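Local atomic coordinates of uncharacterized protein Atu1872 (Agrobacterium tumefaciens, PDB entry 2QNT), a protein that is of unknown function but is related to the glyoxalase/bleomycin resistance protein/dioxygenase family. Residues Glu57-Ile60 / Trp61-Ser64; Val42-Glu45 / Thr46-Ile50; Ile50-Gly53 / Arg54-Glu57. One frame throughout, in Å; residues are numbered along the deposited sequence.

Interaction 1: residues Glu57-Ile60 / Trp61-Ser64; sequences EETI and WRTS
I60 lies alongside W61, the two side chains pointing the same way, and its CG2 methyl makes a CH-pi contact over the indole face, 3.5 Å from the centroid of the six-membered ring and only 14° off its normal. CG2 reaches the ring by standing anti to the backbone N of I60, while CD1 of the other branch meets its rim at CZ3. At the edge of the indole, near its plane, are E57 O and CA; the E57 side chain runs obliquely past the ring, its CB 4.1 Å from W61 CE3 and its carboxylate plane at 83° to the indole. Two backbone bonds close the C-terminal end of helix 53-61, W61 N donating to E57 O over 2.8 Å and R62 N to E58 O over 2.9 Å. R62 then leaves helical angles with positive phi (62°), turning the chain so that S64 comes back beside E57 and E58. In the conformer described, E58 O and T59 CA lie over one face of the R62 guanidinium, and a water bridges NE to T59 O. S64 OG donates to E58 OE2 (3.1 Å), meeting it on the anti side and somewhat out of the carboxylate plane. E57 OE1 is bound by a water that also donates to T63 O, while OE2 accepts from Q68 and Y71. Y115 of the second subunit bonds to W61 NE1, and R74 of that subunit makes a cation-pi contact with the ring. Because S64 OG also accepts from R54 NE, the hydroxyl is a relay between a guanidinium and the carboxylate of E58, which probably strengthens its donation; polar links thus hold the turn on one flank, while the indole joins I60 packing to polar and cation-pi contacts with the second subunit.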
loop_
_atom_site.group_PDB
_atom_site.type_symbol
_atom_site.label_atom_id
_atom_site.label_comp_id
_atom_site.label_asym_id
_atom_site.label_seq_id
_atom_site.Cartn_x
_atom_site.Cartn_y
_atom_site.Cartn_z
ATOM N N GLU A 57 -13.897 0.591 -6.776
ATOM C CA GLU A 57 -13.813 1.343 -8.041
ATOM C C GLU A 57 -15.066 2.167 -8.255
ATOM O O GLU A 57 -14.986 3.326 -8.684
ATOM C CB GLU A 57 -13.617 0.432 -9.241
ATOM C CG GLU A 57 -12.266 -0.189 -9.391
ATOM C CD GLU A 57 -12.137 -0.968 -10.703
ATOM O OE1 GLU A 57 -12.326 -0.330 -11.776
ATOM O OE2 GLU A 57 -11.815 -2.172 -10.631
ATOM N N GLU A 58 -16.239 1.587 -8.036
ATOM C CA GLU A 58 -17.480 2.356 -8.220
ATOM C C GLU A 58 -17.541 3.516 -7.253
ATOM O O GLU A 58 -17.962 4.616 -7.605
ATOM C CB GLU A 58 -18.712 1.459 -8.104
ATOM C CG GLU A 58 -18.805 0.394 -9.194
ATOM C CD GLU A 58 -19.430 0.864 -10.482
ATOM O OE1 GLU A 58 -19.888 2.025 -10.548
ATOM O OE2 GLU A 58 -19.479 0.048 -11.427
ATOM N N THR A 59 -17.130 3.298 -6.013
ATOM C CA THR A 59 -17.102 4.398 -5.019
ATOM C C THR A 59 -16.212 5.548 -5.464
ATOM O O THR A 59 -16.593 6.710 -5.325
ATOM C CB THR A 59 -16.638 3.880 -3.656
ATOM O OG1 THR A 59 -17.646 3.019 -3.115
ATOM C CG2 THR A 59 -16.332 5.009 -2.690
ATOM N N ILE A 60 -15.027 5.231 -5.978
ATOM C CA ILE A 60 -14.061 6.260 -6.359
ATOM C C ILE A 60 -14.406 6.939 -7.689
ATOM O O ILE A 60 -14.445 8.178 -7.761
ATOM C CB ILE A 60 -12.662 5.661 -6.446
ATOM C CG1 ILE A 60 -12.184 5.107 -5.088
ATOM C CG2 ILE A 60 -11.638 6.671 -6.938
ATOM C CD1 ILE A 60 -11.003 4.178 -5.206
ATOM N N TRP A 61 -14.596 6.133 -8.734
ATOM C CA TRP A 61 -14.694 6.609 -10.120
ATOM C C TRP A 61 -16.099 6.556 -10.693
ATOM O O TRP A 61 -16.325 7.039 -11.814
ATOM C CB TRP A 61 -13.770 5.790 -11.017
ATOM C CG TRP A 61 -12.338 6.049 -10.796
ATOM C CD1 TRP A 61 -11.623 7.137 -11.242
ATOM C CD2 TRP A 61 -11.412 5.228 -10.066
ATOM N NE1 TRP A 61 -10.307 7.025 -10.848
ATOM C CE2 TRP A 61 -10.147 5.867 -10.136
ATOM C CE3 TRP A 61 -11.501 3.984 -9.421
ATOM C CZ2 TRP A 61 -9.008 5.321 -9.556
ATOM C CZ3 TRP A 61 -10.353 3.467 -8.820
ATOM C CH2 TRP A 61 -9.138 4.135 -8.895
ATOM N N ARG A 62 -17.038 5.961 -9.963
ATOM C CA ARG A 62 -18.417 5.806 -10.437
ATOM C C ARG A 62 -18.509 4.950 -11.695
ATOM O O ARG A 62 -19.495 4.974 -12.417
ATOM C CB ARG A 62 -19.078 7.179 -10.603
ATOM C CG ARG A 62 -18.994 8.015 -9.319
ATOM C CD ARG A 62 -19.884 7.391 -8.251
ATOM N NE ARG A 62 -19.471 7.685 -6.881
ATOM C CZ ARG A 62 -19.765 6.921 -5.828
ATOM N NH1 ARG A 62 -19.355 7.280 -4.618
ATOM N NH2 ARG A 62 -20.467 5.795 -5.973
ATOM N N THR A 63 -17.485 4.149 -11.933
ATOM C CA THR A 63 -17.539 3.173 -13.000
ATOM C C THR A 63 -16.500 2.095 -12.715
ATOM O O THR A 63 -15.534 2.345 -11.999
ATOM C CB THR A 63 -17.352 3.815 -14.403
ATOM O OG1 THR A 63 -17.484 2.803 -15.408
ATOM C CG2 THR A 63 -16.007 4.516 -14.526
ATOM N N SER A 64 -16.749 0.900 -13.233
ATOM C CA SER A 64 -15.764 -0.184 -13.231
ATOM C C SER A 64 -16.111 -1.123 -14.383
ATOM O O SER A 64 -17.277 -1.256 -14.731
ATOM C CB SER A 64 -15.783 -0.950 -11.898
ATOM O OG SER A 64 -16.984 -1.690 -11.717
HETATM O O HOH W 1 -12.908 2.590 -12.881
HETATM O O HOH W 2 -16.995 9.337 -5.745
#

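Interaction 2: residues Val42-Glu45 / Thr46-Ile50; sequences VLFE and TGFAI
F44 and F48 lie side by side at the turn end of the beta hairpin formed by strands 41-44 and 49-52, joined by a type II turn from F44 to G47. The hairpin forms the last two strands of the beta-alpha-beta-beta-beta module characteristic of the glyoxalase fold. Beginning at F44, CB lies 3.5 Å from F48 O, which also accepts the F44 backbone N-H and stays near the ring plane at its edge. CD1 next meets CD1 of F48 at 3.7 Å; the two rings are inclined by 30° but slid so far apart that they barely overlap. CE1 then reaches I50, 3.9 Å from CG1, and CZ at the tip approaches I50 CD1. That contact depends on I50 CG1 standing between its own backbone N and carbonyl carbon (chi1 52°). V42 CG1 lies over one face of the F44 ring, toward its rim. On the sheet face away from V42 and I50, L43 CD2 touches A49 CB across a non-hydrogen-bonded pair; V42 with I50 is a hydrogen-bonded pair. Helix 19-29 covers V42 and I50 through I19, and F48 carries the cluster on to Y26, F80 and F9 of the second subunit. F48 N is buried with no partner in the model. At the turn, G47 N makes only a weak bond to F44 O, and a water bridges the same two atoms, donating to F44 O and accepting weakly from G47 N. T46 OG1, which also bonds to F9 N of the second subunit, donates to E45 O over 2.6 Å.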
loop_
_atom_site.group_PDB
_atom_site.type_symbol
_atom_site.label_atom_id
_atom_site.label_comp_id
_atom_site.label_asym_id
_atom_site.label_seq_id
_atom_site.Cartn_x
_atom_site.Cartn_y
_atom_site.Cartn_z
ATOM N N VAL A 42 -11.786 -5.193 4.622
ATOM C CA VAL A 42 -11.235 -5.806 5.800
ATOM C C VAL A 42 -9.991 -5.039 6.234
ATOM O O VAL A 42 -9.088 -4.805 5.440
ATOM C CB VAL A 42 -10.883 -7.317 5.551
ATOM C CG1 VAL A 42 -10.306 -7.955 6.824
ATOM C CG2 VAL A 42 -12.101 -8.112 5.061
ATOM N N LEU A 43 -9.979 -4.630 7.501
ATOM C CA LEU A 43 -8.825 -4.006 8.130
ATOM C C LEU A 43 -8.118 -5.037 8.979
ATOM O O LEU A 43 -8.761 -5.712 9.807
ATOM C CB LEU A 43 -9.249 -2.897 9.067
ATOM C CG LEU A 43 -9.909 -1.677 8.516
ATOM C CD1 LEU A 43 -10.298 -0.759 9.636
ATOM C CD2 LEU A 43 -8.950 -0.977 7.589
ATOM N N PHE A 44 -6.804 -5.114 8.808
ATOM C CA PHE A 44 -5.966 -5.962 9.630
ATOM C C PHE A 44 -5.160 -5.158 10.633
ATOM O O PHE A 44 -4.887 -3.982 10.429
ATOM C CB PHE A 44 -5.010 -6.795 8.794
ATOM C CG PHE A 44 -5.692 -7.738 7.851
ATOM C CD1 PHE A 44 -6.012 -7.357 6.552
ATOM C CD2 PHE A 44 -6.017 -9.018 8.252
ATOM C CE1 PHE A 44 -6.646 -8.231 5.696
ATOM C CE2 PHE A 44 -6.666 -9.890 7.386
ATOM C CZ PHE A 44 -6.967 -9.499 6.112
ATOM N N GLU A 45 -4.749 -5.825 11.704
ATOM C CA GLU A 45 -3.773 -5.251 12.627
ATOM C C GLU A 45 -2.477 -5.019 11.816
ATOM O O GLU A 45 -2.174 -5.721 10.837
ATOM C CB GLU A 45 -3.532 -6.174 13.831
ATOM C CG GLU A 45 -4.767 -6.406 14.708
ATOM C CD GLU A 45 -4.500 -7.246 15.956
ATOM O OE1 GLU A 45 -3.327 -7.597 16.206
ATOM O OE2 GLU A 45 -5.471 -7.560 16.695
ATOM N N THR A 46 -1.766 -3.994 12.217
ATOM C CA THR A 46 -0.511 -3.536 11.695
ATOM C C THR A 46 -0.655 -2.734 10.402
ATOM O O THR A 46 0.321 -2.461 9.747
ATOM C CB THR A 46 0.605 -4.645 11.645
ATOM O OG1 THR A 46 0.400 -5.563 10.566
ATOM C CG2 THR A 46 0.674 -5.420 12.975
ATOM N N GLY A 47 -1.860 -2.281 10.103
ATOM C CA GLY A 47 -2.098 -1.253 9.095
ATOM C C GLY A 47 -2.300 -1.731 7.670
ATOM O O GLY A 47 -2.044 -0.975 6.747
ATOM N N PHE A 48 -2.627 -2.990 7.490
ATOM C CA PHE A 48 -2.906 -3.510 6.171
ATOM C C PHE A 48 -4.426 -3.614 6.010
ATOM O O PHE A 48 -5.160 -3.761 6.982
ATOM C CB PHE A 48 -2.268 -4.896 6.036
ATOM C CG PHE A 48 -2.332 -5.477 4.658
ATOM C CD1 PHE A 48 -3.081 -6.631 4.401
ATOM C CD2 PHE A 48 -1.729 -4.844 3.586
ATOM C CE1 PHE A 48 -3.172 -7.163 3.146
ATOM C CE2 PHE A 48 -1.829 -5.368 2.318
ATOM C CZ PHE A 48 -2.566 -6.532 2.093
ATOM N N ALA A 49 -4.882 -3.494 4.770
ATOM C CA ALA A 49 -6.304 -3.592 4.464
ATOM C C ALA A 49 -6.503 -4.094 3.053
ATOM O O ALA A 49 -5.584 -4.035 2.268
ATOM C CB ALA A 49 -6.987 -2.249 4.624
ATOM N N ILE A 50 -7.688 -4.651 2.780
ATOM C CA ILE A 50 -8.048 -5.132 1.437
ATOM C C ILE A 50 -9.489 -4.737 1.175
ATOM O O ILE A 50 -10.290 -4.638 2.108
ATOM C CB ILE A 50 -7.897 -6.674 1.309
ATOM C CG1 ILE A 50 -8.656 -7.398 2.430
ATOM C CG2 ILE A 50 -6.435 -7.103 1.300
ATOM C CD1 ILE A 50 -8.653 -8.963 2.375
HETATM O O HOH W 3 -4.448 -1.337 11.436
#

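Interaction 3: residues Ile50-Gly53 / Arg54-Glu57; sequences IHEG and RSLE
The imidazole of H51 carries L56 CB over one face, 3.7 Å from the ring centroid and 18° off the normal, while S55 OG stands at the edge in the ring plane, 3.2 Å from CE1. The H51 and L56 side chains cross at about a right angle, and L56 CD2 runs on to H51 CB and CG. Rotation of the ring is fixed by ND1, which donates to E52 O over 2.8 Å; the L56 backbone N-H reaches the same oxygen weakly. The second flat group is the carboxylate of E52. Bent at chi2 (-82°), its chain folds back over the following backbone, where OE1 takes the S55 N-H on its syn side at 2.9 Å and OE2 takes the R54 N-H from above the carboxylate plane at 3.0 Å. E52 is therefore the N-cap of helix 53-61, placed where strand 49-52 of the glyoxalase-like module passes into the helix. The hydroxyl of S55 is 2.8 Å from E52 OE1 and also within reach of E52 O, so its proton may go to either. A negative carboxylate here would probably be stabilised by the helix dipole. F41 meets the H51 ring, and I13 packs against both H51 and L56. The L56 side chain is about 4 Å from a bound EPE, probably from the crystallisation liquor. Inside the first turn, G53 O accepts from E57 N over 2.8 Å.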
loop_
_atom_site.group_PDB
_atom_site.type_symbol
_atom_site.label_atom_id
_atom_site.label_comp_id
_atom_site.label_asym_id
_atom_site.label_seq_id
_atom_site.Cartn_x
_atom_site.Cartn_y
_atom_site.Cartn_z
ATOM N N ILE A 50 -7.688 -4.651 2.780
ATOM C CA ILE A 50 -8.048 -5.132 1.437
ATOM C C ILE A 50 -9.489 -4.737 1.175
ATOM O O ILE A 50 -10.290 -4.638 2.108
ATOM C CB ILE A 50 -7.897 -6.674 1.309
ATOM C CG1 ILE A 50 -8.656 -7.398 2.430
ATOM C CG2 ILE A 50 -6.435 -7.103 1.300
ATOM C CD1 ILE A 50 -8.653 -8.963 2.375
ATOM N N HIS A 51 -9.841 -4.550 -0.098
ATOM C CA HIS A 51 -11.216 -4.207 -0.449
ATOM C C HIS A 51 -11.612 -4.900 -1.732
ATOM O O HIS A 51 -10.823 -4.955 -2.672
ATOM C CB HIS A 51 -11.361 -2.685 -0.667
ATOM C CG HIS A 51 -12.748 -2.105 -0.504
ATOM N ND1 HIS A 51 -13.845 -2.453 -1.276
ATOM C CD2 HIS A 51 -13.185 -1.140 0.343
ATOM C CE1 HIS A 51 -14.891 -1.714 -0.907
ATOM N NE2 HIS A 51 -14.523 -0.929 0.092
ATOM N N GLU A 52 -12.817 -5.456 -1.783
ATOM C CA GLU A 52 -13.342 -5.976 -3.039
ATOM C C GLU A 52 -13.267 -4.858 -4.067
ATOM O O GLU A 52 -13.681 -3.731 -3.799
ATOM C CB GLU A 52 -14.742 -6.524 -2.845
ATOM C CG GLU A 52 -15.266 -7.270 -4.075
ATOM C CD GLU A 52 -15.839 -6.345 -5.132
ATOM O OE1 GLU A 52 -16.453 -5.336 -4.762
ATOM O OE2 GLU A 52 -15.689 -6.619 -6.347
ATOM N N GLY A 53 -12.743 -5.169 -5.241
ATOM C CA GLY A 53 -12.298 -4.125 -6.155
ATOM C C GLY A 53 -13.417 -3.385 -6.859
ATOM O O GLY A 53 -13.355 -2.172 -7.000
ATOM N N ARG A 54 -14.425 -4.095 -7.349
ATOM C CA ARG A 54 -15.464 -3.419 -8.125
ATOM C C ARG A 54 -16.236 -2.412 -7.283
ATOM O O ARG A 54 -16.527 -1.314 -7.759
ATOM C CB ARG A 54 -16.407 -4.412 -8.797
ATOM C CG ARG A 54 -15.647 -5.338 -9.722
ATOM C CD ARG A 54 -16.415 -5.924 -10.838
ATOM N NE ARG A 54 -16.836 -4.913 -11.800
ATOM C CZ ARG A 54 -17.446 -5.176 -12.951
ATOM N NH1 ARG A 54 -17.686 -6.429 -13.310
ATOM N NH2 ARG A 54 -17.805 -4.181 -13.753
ATOM N N SER A 55 -16.554 -2.758 -6.045
ATOM C CA SER A 55 -17.269 -1.831 -5.178
ATOM C C SER A 55 -16.439 -0.606 -4.870
ATOM O O SER A 55 -16.959 0.499 -4.884
ATOM C CB SER A 55 -17.723 -2.501 -3.881
ATOM O OG SER A 55 -16.664 -3.055 -3.157
ATOM N N LEU A 56 -15.146 -0.764 -4.606
ATOM C CA LEU A 56 -14.325 0.417 -4.346
ATOM C C LEU A 56 -14.093 1.232 -5.621
ATOM O O LEU A 56 -14.118 2.462 -5.556
ATOM C CB LEU A 56 -13.011 0.030 -3.673
ATOM C CG LEU A 56 -12.162 1.195 -3.172
ATOM C CD1 LEU A 56 -12.971 2.241 -2.363
ATOM C CD2 LEU A 56 -10.993 0.641 -2.364
ATOM N N GLU A 57 -13.897 0.591 -6.776
ATOM C CA GLU A 57 -13.813 1.343 -8.041
ATOM C C GLU A 57 -15.066 2.167 -8.255
ATOM O O GLU A 57 -14.986 3.326 -8.684
ATOM C CB GLU A 57 -13.617 0.432 -9.241
ATOM C CG GLU A 57 -12.266 -0.189 -9.391
ATOM C CD GLU A 57 -12.137 -0.968 -10.703
ATOM O OE1 GLU A 57 -12.326 -0.330 -11.776
ATOM O OE2 GLU A 57 -11.815 -2.172 -10.631
#

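Along the chain the three contacts follow in series, each a local closure, with none enclosing or crossing another. Interaction 2 closes the hairpin between strands 41-44 and 49-52. Its last residue, I50, opens interaction 3, where strand 49-52 gives way to helix 53-61, and E57 passes that helix on to interaction 1, which ends it. Interactions 1 and 3 have centres about 9 Å apart and are also joined through space by a probable hydrogen bond from R54 NH2 to S64 O (3.1 Å). Interactions 1 and 2 remain apart, about 22 Å between centres, yet both touch the second subunit, so this run from sheet to helix end meets the dimer partner at two places.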